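Local coordinates for DNA polymerase sliding clamp 2 (Sulfolobus tokodaii, PDB 3AIZ), which forms, as a subunit of a ring-shaped sliding clamp encircling DNA, a moving platform that tethers the DNA polymerase and other processing proteins during replication, at residues V157-D162 and V166-E171; R148-V153 and Y200-L205. All coordinates share one frame; numbering follows the deposited sequence.

How the contacts relate
Both contacts lie in the C-terminal PCNA-family region, their centres 12 Å apart, and they meet directly at Val157, Thr170 and Ile202. Contact 1 is the hairpin of strands 156-161 and 165-172, held by main-chain hydrogen bonds, with one face of its side chains buried and the other partly exposed. Contact 2 joins the end of helix 140-150 to the start of helix 202-211 over the apolar face of that hairpin; it is small, buried where the segments touch, and dominated by aliphatic side chains, with one backbone carbonyl taking part. Strand 196-201, which pairs with 156-161, leads straight into helix 202-211, while Arg148 and Asp149 carry polar groups to the neighbouring clamp C subunit.

Contact 1 of 2, residues V157-D162 and V166-E171; sequences VEISAD and VTLSTE
This contact is an antiparallel beta hairpin in the C-terminal region of the clamp subunit, pairing Val157-Ala161 with Val166-Thr170. Glu158 and Ser160 form hydrogen-bonded pairs with Ser169 and Thr167; Ile159 and Ala161 sit opposite Leu168 and Val166 in non-hydrogen-bonded pairs. The bond from Glu158 N to Ser169 O (2.9 Å) is nearly straight at 172°, whereas its return partner, Ser169 N to Glu158 O (3.0 Å), is bent to 135°. Thr167 and Ser160 exchange the other two main-chain bonds.

On the buried face Val166 spreads its two methyls over different neighbours: CG1 meets Ile159 CG1 at 3.8 Å, while CG2 touches Ala161 CB at 3.7 Å. With chi1 at 179°, CG1 lies opposite the backbone N, and the branches are divided between these two residues. Leu168 lies beside Ile159, its CG 4.0 Å from Ile159 CG1. Toward the other end, Thr170 lays its methyl CG2 against Val157 CG2 (3.7 Å). The opposite face, bearing Glu158, Ser160, Thr167 and Ser169, is polar and partly exposed.

Strands 196-201 and 175-183 flank the hairpin, bonded to strands 156-161 and 165-172 respectively. Helices 140-150 and 202-211 cover its apolar face, where Leu150 and Ile202 both reach Val157 and Thr170.

Contact 2 of 2, residues R148-V153 and Y200-L205; sequences RDLSLV and YSIEVL
Leu150, at the end of helix 140-150, meets Ile202, the first residue of helix 202-211, in a small, mainly aliphatic contact between the two helices of the C-terminal region. The close part is the gamma methyl of Ile202: CG2 lies 3.9 Å from Leu150 CB and 3.8 Å from the backbone atom Leu150 O. With chi1 at -67°, Ile202 holds CG2 opposite its own backbone N, while CG1 stands beside that N, and chi2, near-extended at -155°, brings CD1 to 3.9 Å from Leu150 O. One side chain thus touches both the base of Leu150 and its carbonyl. Further along, the packing slackens, and Leu150 CD1 approaches Leu205 CD2 only to 4.3 Å. Ser201 occupies the N-cap position, and the first turn that presents Ile202 and Leu205 together is closed by the bond from Leu205 N to Ser201 O (2.9 Å). Val157 of the hairpin also touches Leu205.

Away from this patch the segments part. Ser151 is exposed; its hydroxyl turns back on the last turn of helix 140-150 and donates to Arg148 O at 2.6 Å. Arg148 and Asp149 make no contact with residues 200-205 and form a salt bridge with each other, Arg148 NE to Asp149 OD1 at 3.1 Å, in which the guanidinium comes from above the carboxylate plane. Asp149 OD2 also bonds to Tyr105 OH of the neighbouring clamp C subunit, and Val153 packs on Phe109 of that chain.

The chemistry therefore divides by direction: aliphatic contacts, which impose little directional constraint, join the two helices over the hairpin, whereas Asp149, probably steadied by its pairing with Arg148, turns a carboxylate oxygen to Tyr105 of the clamp C subunit.

Contact 1 of 2, residues V157-D162 and V166-E171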
ATOM      1  N   VAL A 157      -9.465  40.990  -7.409  1.00 38.92           N
ATOM      2  CA  VAL A 157      -9.006  40.880  -8.786  1.00 34.34           C
ATOM      3  C   VAL A 157      -9.681  41.926  -9.656  1.00 36.73           C
ATOM      4  O   VAL A 157     -10.906  42.044  -9.660  1.00 39.61           O
ATOM      5  CB  VAL A 157      -9.315  39.497  -9.383  1.00 35.43           C
ATOM      6  CG1 VAL A 157      -8.816  39.422 -10.816  1.00 36.09           C
ATOM      7  CG2 VAL A 157      -8.685  38.404  -8.547  1.00 40.44           C
ATOM      8  N   GLU A 158      -8.881  42.688 -10.393  1.00 34.75           N
ATOM      9  CA  GLU A 158      -9.425  43.624 -11.366  1.00 33.59           C
ATOM     10  C   GLU A 158      -9.241  43.085 -12.778  1.00 32.35           C
ATOM     11  O   GLU A 158      -8.130  43.071 -13.308  1.00 34.12           O
ATOM     12  CB  GLU A 158      -8.767  44.998 -11.239  1.00 32.28           C
ATOM     13  CG  GLU A 158      -9.130  45.948 -12.371  1.00 36.17           C
ATOM     14  CD  GLU A 158      -8.592  47.347 -12.159  1.00 47.07           C
ATOM     15  OE1 GLU A 158      -8.746  47.881 -11.039  1.00 49.61           O
ATOM     16  OE2 GLU A 158      -8.022  47.916 -13.115  1.00 45.70           O
ATOM     17  N   ILE A 159     -10.333  42.631 -13.378  1.00 28.38           N
ATOM     18  CA  ILE A 159     -10.291  42.146 -14.749  1.00 30.59           C
ATOM     19  C   ILE A 159     -10.758  43.241 -15.704  1.00 30.96           C
ATOM     20  O   ILE A 159     -11.738  43.937 -15.437  1.00 31.44           O
ATOM     21  CB  ILE A 159     -11.140  40.869 -14.932  1.00 30.35           C
ATOM     22  CG1 ILE A 159     -10.903  40.261 -16.316  1.00 32.09           C
ATOM     23  CG2 ILE A 159     -12.616  41.163 -14.716  1.00 28.89           C
ATOM     24  CD1 ILE A 159     -11.519  38.889 -16.492  1.00 31.83           C
ATOM     25  N   SER A 160     -10.039  43.401 -16.809  1.00 28.95           N
ATOM     26  CA  SER A 160     -10.364  44.426 -17.791  1.00 32.19           C
ATOM     27  C   SER A 160      -9.843  44.018 -19.160  1.00 34.13           C
ATOM     28  O   SER A 160      -8.871  43.274 -19.262  1.00 34.24           O
ATOM     29  CB  SER A 160      -9.763  45.772 -17.383  1.00 34.90           C
ATOM     30  OG  SER A 160      -8.349  45.728 -17.416  1.00 32.08           O
ATOM     31  N   ALA A 161     -10.485  44.507 -20.213  1.00 34.58           N
ATOM     32  CA  ALA A 161     -10.098  44.113 -21.560  1.00 40.14           C
ATOM     33  C   ALA A 161     -10.254  45.232 -22.578  1.00 43.19           C
ATOM     34  O   ALA A 161     -11.202  46.011 -22.522  1.00 44.32           O
ATOM     35  CB  ALA A 161     -10.889  42.885 -21.999  1.00 41.63           C
ATOM     36  N   ASP A 162      -9.302  45.306 -23.501  1.00 47.95           N
ATOM     37  CA  ASP A 162      -9.442  46.145 -24.681  1.00 52.48           C
ATOM     38  C   ASP A 162      -9.808  45.235 -25.846  1.00 58.06           C
ATOM     39  O   ASP A 162     -10.268  44.113 -25.635  1.00 58.04           O
ATOM     40  CB  ASP A 162      -8.156  46.927 -24.967  1.00 55.25           C
ATOM     41  CG  ASP A 162      -6.954  46.024 -25.186  1.00 61.98           C
ATOM     42  OD1 ASP A 162      -7.148  44.831 -25.498  1.00 60.79           O
ATOM     43  OD2 ASP A 162      -5.810  46.512 -25.051  1.00 61.40           O
ATOM     44  N   VAL A 166      -7.169  40.643 -22.516  1.00 35.54           N
ATOM     45  CA  VAL A 166      -7.843  40.593 -21.223  1.00 34.68           C
ATOM     46  C   VAL A 166      -6.795  40.600 -20.116  1.00 33.32           C
ATOM     47  O   VAL A 166      -5.845  39.820 -20.146  1.00 35.23           O
ATOM     48  CB  VAL A 166      -8.732  39.341 -21.084  1.00 33.86           C
ATOM     49  CG1 VAL A 166      -9.398  39.311 -19.718  1.00 29.55           C
ATOM     50  CG2 VAL A 166      -9.780  39.308 -22.184  1.00 33.77           C
ATOM     51  N   THR A 167      -6.972  41.484 -19.140  1.00 32.42           N
ATOM     52  CA  THR A 167      -5.975  41.683 -18.096  1.00 29.93           C
ATOM     53  C   THR A 167      -6.547  41.471 -16.697  1.00 31.61           C
ATOM     54  O   THR A 167      -7.621  41.974 -16.375  1.00 32.49           O
ATOM     55  CB  THR A 167      -5.376  43.102 -18.173  1.00 31.61           C
ATOM     56  OG1 THR A 167      -4.762  43.297 -19.454  1.00 33.29           O
ATOM     57  CG2 THR A 167      -4.342  43.309 -17.081  1.00 35.80           C
ATOM     58  N   LEU A 168      -5.823  40.721 -15.872  1.00 30.23           N
ATOM     59  CA  LEU A 168      -6.200  40.536 -14.474  1.00 30.56           C
ATOM     60  C   LEU A 168      -5.100  41.080 -13.567  1.00 33.26           C
ATOM     61  O   LEU A 168      -3.920  40.823 -13.799  1.00 34.03           O
ATOM     62  CB  LEU A 168      -6.461  39.058 -14.167  1.00 32.65           C
ATOM     63  CG  LEU A 168      -7.627  38.380 -14.891  1.00 31.20           C
ATOM     64  CD1 LEU A 168      -7.245  38.013 -16.318  1.00 31.03           C
ATOM     65  CD2 LEU A 168      -8.080  37.144 -14.134  1.00 25.54           C
ATOM     66  N   SER A 169      -5.487  41.830 -12.539  1.00 33.87           N
ATOM     67  CA  SER A 169      -4.516  42.489 -11.669  1.00 30.04           C
ATOM     68  C   SER A 169      -4.902  42.442 -10.194  1.00 32.55           C
ATOM     69  O   SER A 169      -6.069  42.602  -9.842  1.00 36.70           O
ATOM     70  CB  SER A 169      -4.327  43.948 -12.093  1.00 28.04           C
ATOM     71  OG  SER A 169      -3.798  44.036 -13.403  1.00 35.89           O
ATOM     72  N   THR A 170      -3.908  42.231  -9.338  1.00 32.65           N
ATOM     73  CA  THR A 170      -4.107  42.279  -7.894  1.00 35.55           C
ATOM     74  C   THR A 170      -2.908  42.921  -7.207  1.00 36.98           C
ATOM     75  O   THR A 170      -1.815  42.973  -7.771  1.00 36.95           O
ATOM     76  CB  THR A 170      -4.332  40.878  -7.297  1.00 35.31           C
ATOM     77  OG1 THR A 170      -3.189  40.054  -7.559  1.00 36.47           O
ATOM     78  CG2 THR A 170      -5.563  40.235  -7.901  1.00 40.00           C
ATOM     79  N   GLU A 171      -3.119  43.405  -5.988  1.00 39.87           N
ATOM     80  CA  GLU A 171      -2.064  44.064  -5.228  1.00 40.73           C
ATOM     81  C   GLU A 171      -2.264  43.850  -3.734  1.00 42.59           C
ATOM     82  O   GLU A 171      -3.352  44.078  -3.207  1.00 41.70           O
ATOM     83  CB  GLU A 171      -2.033  45.561  -5.550  1.00 42.20           C
ATOM     84  CG  GLU A 171      -0.908  46.337  -4.865  1.00 57.64           C
ATOM     85  CD  GLU A 171      -1.190  46.629  -3.398  1.00 64.12           C
ATOM     86  OE1 GLU A 171      -2.371  46.851  -3.050  1.00 60.99           O
ATOM     87  OE2 GLU A 171      -0.229  46.643  -2.596  1.00 54.22           O
TER

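Contact 2 of 2, residues R148-V153 and Y200-L205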
ATOM      1  N   ARG A 148      -4.484  29.791  -8.825  1.00 34.69           N
ATOM      2  CA  ARG A 148      -3.306  29.539  -8.006  1.00 35.94           C
ATOM      3  C   ARG A 148      -2.474  30.811  -7.858  1.00 37.61           C
ATOM      4  O   ARG A 148      -2.004  31.135  -6.767  1.00 37.12           O
ATOM      5  CB  ARG A 148      -2.458  28.429  -8.622  1.00 35.56           C
ATOM      6  CG  ARG A 148      -1.039  28.362  -8.087  1.00 40.06           C
ATOM      7  CD  ARG A 148      -0.102  27.808  -9.141  1.00 39.81           C
ATOM      8  NE  ARG A 148      -0.173  28.584 -10.376  1.00 36.32           N
ATOM      9  CZ  ARG A 148       0.310  28.176 -11.544  1.00 41.71           C
ATOM     10  NH1 ARG A 148       0.901  26.992 -11.643  1.00 43.35           N
ATOM     11  NH2 ARG A 148       0.197  28.948 -12.616  1.00 41.38           N
ATOM     12  N   ASP A 149      -2.294  31.525  -8.963  1.00 35.15           N
ATOM     13  CA  ASP A 149      -1.572  32.790  -8.943  1.00 33.97           C
ATOM     14  C   ASP A 149      -2.233  33.763  -7.978  1.00 36.15           C
ATOM     15  O   ASP A 149      -1.576  34.337  -7.112  1.00 37.96           O
ATOM     16  CB  ASP A 149      -1.523  33.404 -10.342  1.00 33.01           C
ATOM     17  CG  ASP A 149      -0.741  32.558 -11.325  1.00 34.94           C
ATOM     18  OD1 ASP A 149      -0.070  31.601 -10.887  1.00 38.83           O
ATOM     19  OD2 ASP A 149      -0.796  32.856 -12.536  1.00 32.31           O
ATOM     20  N   LEU A 150      -3.542  33.940  -8.134  1.00 34.79           N
ATOM     21  CA  LEU A 150      -4.297  34.872  -7.305  1.00 35.38           C
ATOM     22  C   LEU A 150      -4.251  34.496  -5.826  1.00 39.21           C
ATOM     23  O   LEU A 150      -4.267  35.367  -4.957  1.00 41.14           O
ATOM     24  CB  LEU A 150      -5.748  34.959  -7.785  1.00 37.55           C
ATOM     25  CG  LEU A 150      -5.938  35.522  -9.196  1.00 39.92           C
ATOM     26  CD1 LEU A 150      -7.373  35.344  -9.669  1.00 32.86           C
ATOM     27  CD2 LEU A 150      -5.520  36.984  -9.257  1.00 33.63           C
ATOM     28  N   SER A 151      -4.186  33.198  -5.544  1.00 37.31           N
ATOM     29  CA  SER A 151      -4.141  32.727  -4.164  1.00 41.68           C
ATOM     30  C   SER A 151      -2.794  33.046  -3.523  1.00 40.14           C
ATOM     31  O   SER A 151      -2.533  32.669  -2.379  1.00 39.70           O
ATOM     32  CB  SER A 151      -4.411  31.223  -4.092  1.00 42.78           C
ATOM     33  OG  SER A 151      -3.294  30.482  -4.550  1.00 47.58           O
ATOM     34  N   LEU A 152      -1.940  33.742  -4.266  1.00 37.82           N
ATOM     35  CA  LEU A 152      -0.631  34.129  -3.759  1.00 37.45           C
ATOM     36  C   LEU A 152      -0.589  35.590  -3.325  1.00 37.08           C
ATOM     37  O   LEU A 152      -0.040  35.913  -2.274  1.00 44.33           O
ATOM     38  CB  LEU A 152       0.456  33.872  -4.804  1.00 35.87           C
ATOM     39  CG  LEU A 152       0.877  32.419  -5.028  1.00 34.12           C
ATOM     40  CD1 LEU A 152       1.909  32.330  -6.140  1.00 33.55           C
ATOM     41  CD2 LEU A 152       1.417  31.821  -3.742  1.00 33.99           C
ATOM     42  N   VAL A 153      -1.175  36.468  -4.131  1.00 36.74           N
ATOM     43  CA  VAL A 153      -1.003  37.902  -3.922  1.00 41.09           C
ATOM     44  C   VAL A 153      -2.231  38.630  -3.365  1.00 45.13           C
ATOM     45  O   VAL A 153      -2.458  38.646  -2.156  1.00 48.08           O
ATOM     46  CB  VAL A 153      -0.548  38.603  -5.218  1.00 37.42           C
ATOM     47  CG1 VAL A 153       0.036  39.967  -4.898  1.00 35.80           C
ATOM     48  CG2 VAL A 153       0.469  37.749  -5.950  1.00 36.39           C
ATOM     49  N   TYR A 200     -13.595  41.838  -8.734  1.00 32.52           N
ATOM     50  CA  TYR A 200     -14.259  40.715  -8.078  1.00 34.88           C
ATOM     51  C   TYR A 200     -13.449  40.192  -6.899  1.00 37.83           C
ATOM     52  O   TYR A 200     -12.239  40.404  -6.820  1.00 39.36           O
ATOM     53  CB  TYR A 200     -14.511  39.582  -9.074  1.00 31.55           C
ATOM     54  CG  TYR A 200     -15.266  40.014 -10.307  1.00 31.52           C
ATOM     55  CD1 TYR A 200     -14.597  40.301 -11.488  1.00 28.56           C
ATOM     56  CD2 TYR A 200     -16.649  40.143 -10.288  1.00 31.99           C
ATOM     57  CE1 TYR A 200     -15.282  40.699 -12.616  1.00 32.87           C
ATOM     58  CE2 TYR A 200     -17.344  40.542 -11.412  1.00 32.03           C
ATOM     59  CZ  TYR A 200     -16.655  40.818 -12.573  1.00 33.54           C
ATOM     60  OH  TYR A 200     -17.342  41.215 -13.697  1.00 33.07           O
ATOM     61  N   SER A 201     -14.124  39.505  -5.984  1.00 35.91           N
ATOM     62  CA  SER A 201     -13.468  38.906  -4.829  1.00 38.35           C
ATOM     63  C   SER A 201     -12.544  37.769  -5.256  1.00 39.27           C
ATOM     64  O   SER A 201     -12.952  36.878  -6.001  1.00 38.10           O
ATOM     65  CB  SER A 201     -14.509  38.389  -3.837  1.00 37.75           C
ATOM     66  OG  SER A 201     -13.895  37.698  -2.764  1.00 42.81           O
ATOM     67  N   ILE A 202     -11.300  37.803  -4.786  1.00 40.76           N
ATOM     68  CA  ILE A 202     -10.343  36.747  -5.097  1.00 39.23           C
ATOM     69  C   ILE A 202     -10.789  35.419  -4.502  1.00 40.42           C
ATOM     70  O   ILE A 202     -10.656  34.373  -5.132  1.00 38.25           O
ATOM     71  CB  ILE A 202      -8.930  37.077  -4.586  1.00 44.00           C
ATOM     72  CG1 ILE A 202      -8.353  38.264  -5.353  1.00 44.26           C
ATOM     73  CG2 ILE A 202      -8.013  35.873  -4.730  1.00 42.55           C
ATOM     74  CD1 ILE A 202      -6.846  38.288  -5.381  1.00 39.91           C
ATOM     75  N   GLU A 203     -11.317  35.471  -3.284  1.00 44.17           N
ATOM     76  CA  GLU A 203     -11.811  34.275  -2.613  1.00 45.24           C
ATOM     77  C   GLU A 203     -12.806  33.531  -3.494  1.00 42.20           C
ATOM     78  O   GLU A 203     -12.726  32.313  -3.650  1.00 42.77           O
ATOM     79  CB  GLU A 203     -12.468  34.644  -1.280  1.00 50.00           C
ATOM     80  CG  GLU A 203     -11.512  35.243  -0.262  1.00 58.52           C
ATOM     81  CD  GLU A 203     -10.480  34.244   0.226  1.00 70.29           C
ATOM     82  OE1 GLU A 203     -10.768  33.028   0.195  1.00 70.85           O
ATOM     83  OE2 GLU A 203      -9.384  34.674   0.644  1.00 72.58           O
ATOM     84  N   VAL A 204     -13.740  34.274  -4.079  1.00 38.69           N
ATOM     85  CA  VAL A 204     -14.790  33.677  -4.891  1.00 37.14           C
ATOM     86  C   VAL A 204     -14.284  33.294  -6.276  1.00 35.28           C
ATOM     87  O   VAL A 204     -14.517  32.180  -6.744  1.00 36.81           O
ATOM     88  CB  VAL A 204     -15.988  34.625  -5.037  1.00 34.97           C
ATOM     89  CG1 VAL A 204     -17.111  33.939  -5.794  1.00 34.57           C
ATOM     90  CG2 VAL A 204     -16.462  35.083  -3.668  1.00 35.40           C
ATOM     91  N   LEU A 205     -13.593  34.222  -6.928  1.00 33.25           N
ATOM     92  CA  LEU A 205     -13.077  33.983  -8.268  1.00 34.12           C
ATOM     93  C   LEU A 205     -12.106  32.803  -8.280  1.00 36.21           C
ATOM     94  O   LEU A 205     -12.051  32.038  -9.242  1.00 36.58           O
ATOM     95  CB  LEU A 205     -12.390  35.239  -8.805  1.00 33.95           C
ATOM     96  CG  LEU A 205     -12.183  35.286 -10.319  1.00 37.62           C
ATOM     97  CD1 LEU A 205     -13.529  35.288 -11.023  1.00 39.27           C
ATOM     98  CD2 LEU A 205     -11.369  36.506 -10.714  1.00 36.76           C
TER